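Local coordinates for molybdenum cofactor biosynthesis protein (Pyrococcus furiosus, PDB 1XI8), which probably acts as a molybdopterin molybdotransferase of the MoeA family, working in the biosynthesis of the molybdenum cofactor, at residues Q313-L316 with F317-A321. Residues are numbered along the deposited sequence; the frame is centred on the assembly and turned at random.
Sequences QFHL and FVKHA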
loop_
_atom_site.group_PDB
_atom_site.type_symbol
_atom_site.label_atom_id
_atom_site.label_comp_id
_atom_site.label_asym_id
_atom_site.label_seq_id
_atom_site.Cartn_x
_atom_site.Cartn_y
_atom_site.Cartn_z
ATOM N N GLN A 313 16.988 8.977 -2.331
ATOM C CA GLN A 313 17.747 8.586 -1.164
ATOM C C GLN A 313 16.876 7.845 -0.154
ATOM O O GLN A 313 17.339 6.908 0.498
ATOM C CB GLN A 313 18.416 9.810 -0.528
ATOM C CG GLN A 313 19.552 10.397 -1.358
ATOM C CD GLN A 313 20.020 11.761 -0.860
ATOM O OE1 GLN A 313 19.294 12.483 -0.163
ATOM N NE2 GLN A 313 21.237 12.125 -1.228
ATOM N N PHE A 314 15.614 8.249 -0.029
ATOM C CA PHE A 314 14.729 7.570 0.920
ATOM C C PHE A 314 14.515 6.113 0.542
ATOM O O PHE A 314 14.669 5.229 1.381
ATOM C CB PHE A 314 13.371 8.265 1.096
ATOM C CG PHE A 314 12.477 7.550 2.066
ATOM C CD1 PHE A 314 11.689 6.490 1.653
ATOM C CD2 PHE A 314 12.450 7.913 3.399
ATOM C CE1 PHE A 314 10.881 5.819 2.547
ATOM C CE2 PHE A 314 11.636 7.242 4.300
ATOM C CZ PHE A 314 10.853 6.198 3.871
ATOM N N HIS A 315 14.160 5.878 -0.717
ATOM C CA HIS A 315 13.905 4.526 -1.213
ATOM C C HIS A 315 15.150 3.647 -1.313
ATOM O O HIS A 315 15.078 2.442 -1.080
ATOM C CB HIS A 315 13.172 4.559 -2.558
ATOM C CG HIS A 315 11.707 4.840 -2.432
ATOM N ND1 HIS A 315 10.779 3.853 -2.186
ATOM C CD2 HIS A 315 11.010 6.000 -2.510
ATOM C CE1 HIS A 315 9.577 4.388 -2.120
ATOM N NE2 HIS A 315 9.689 5.689 -2.312
ATOM N N LEU A 316 16.293 4.235 -1.647
ATOM C CA LEU A 316 17.506 3.441 -1.771
ATOM C C LEU A 316 18.177 3.189 -0.419
ATOM O O LEU A 316 18.941 2.244 -0.275
ATOM C CB LEU A 316 18.481 4.082 -2.765
ATOM C CG LEU A 316 18.027 4.203 -4.225
ATOM C CD1 LEU A 316 19.155 4.684 -5.082
ATOM C CD2 LEU A 316 17.514 2.886 -4.749
ATOM N N PHE A 317 17.873 4.016 0.578
ATOM C CA PHE A 317 18.510 3.888 1.885
ATOM C C PHE A 317 17.573 3.898 3.109
ATOM O O PHE A 317 17.533 2.933 3.872
ATOM C CB PHE A 317 19.571 4.982 2.064
ATOM C CG PHE A 317 20.830 4.750 1.281
ATOM C CD1 PHE A 317 21.038 5.390 0.069
ATOM C CD2 PHE A 317 21.815 3.900 1.764
ATOM C CE1 PHE A 317 22.199 5.182 -0.652
ATOM C CE2 PHE A 317 22.971 3.692 1.053
ATOM C CZ PHE A 317 23.165 4.334 -0.160
ATOM N N VAL A 318 16.843 4.993 3.305
ATOM C CA VAL A 318 16.074 5.190 4.544
ATOM C C VAL A 318 14.972 4.141 4.761
ATOM O O VAL A 318 14.829 3.598 5.865
ATOM C CB VAL A 318 15.534 6.641 4.650
ATOM C CG1 VAL A 318 14.725 6.828 5.913
ATOM C CG2 VAL A 318 16.697 7.624 4.619
ATOM N N LYS A 319 14.212 3.858 3.705
ATOM C CA LYS A 319 13.213 2.794 3.723
ATOM C C LYS A 319 13.795 1.470 4.245
ATOM O O LYS A 319 13.150 0.758 5.016
ATOM C CB LYS A 319 12.656 2.602 2.318
ATOM C CG LYS A 319 11.628 1.503 2.176
ATOM C CD LYS A 319 11.058 1.440 0.747
ATOM C CE LYS A 319 12.106 1.006 -0.281
ATOM N NZ LYS A 319 11.539 0.735 -1.635
ATOM N N HIS A 320 15.013 1.145 3.826
ATOM C CA HIS A 320 15.624 -0.123 4.208
ATOM C C HIS A 320 16.110 -0.090 5.646
ATOM O O HIS A 320 15.997 -1.085 6.357
ATOM C CB HIS A 320 16.756 -0.510 3.249
ATOM C CG HIS A 320 16.306 -0.684 1.835
ATOM N ND1 HIS A 320 15.422 -1.671 1.453
ATOM C CD2 HIS A 320 16.614 0.003 0.709
ATOM C CE1 HIS A 320 15.202 -1.581 0.154
ATOM N NE2 HIS A 320 15.913 -0.574 -0.322
ATOM N N ALA A 321 16.638 1.060 6.063
ATOM C CA ALA A 321 17.071 1.280 7.441
ATOM C C ALA A 321 15.894 1.194 8.403
ATOM O O ALA A 321 16.029 0.678 9.508
ATOM C CB ALA A 321 17.752 2.618 7.572
#
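A pi-type widening of helix 307-326 brings Phe314 against Val318 and Lys319, within the probable molybdopterin-binding domain. The evidence is in the backbone bonds: Lys319 N donates to Phe314 O, five residues back, at 2.7 Å and a nearly straight N-H...O angle of 174°. One residue earlier the turn is mixed, since Gln313 O accepts Phe317 N at 2.9 Å with a bent angle of 132° and, weakly, Val318 N. The regular alpha spacing returns where Ala321 N bonds to Phe317 O.

The Phe314 ring leans forward along the helix, toward its C-terminal end, its CG anti to the backbone N (chi1 180°), which sets one face beneath Lys319 N, 4.0 Å above the plane and over the ring centre. Its CE1 meets Lys319 CB, while Val318 CG1 reaches CE2 at 3.5 Å, the branched side chain crossing the aromatic one at about a right angle. Leu223 and Leu226 of helix 219-229 also pack on this ring. Cutting this residue back to alanine is likely to open a gap between Val318 and the two leucines and to leave Lys319 N without the ring face it sits on.

Further round the helix, the Lys319 chain bends at chi3 and brings NZ in the plane of the His315 ring, at its edge, for a weak hydrogen bond to ND1 of 3.3 Å. NZ is also bound by Tyr382 OH. Phe317 meets Leu316 with CD1 4.0 Å from CB and packs its ring edge-to-face with Tyr17, whose hydroxyl bonds to Leu316 O. With His315 and Leu316 touching Phe352 of strand 350-358, this is a buried helix carrying a local pi-bulge, held between helices 17-26 and 219-229 and a neighbouring beta-sheet.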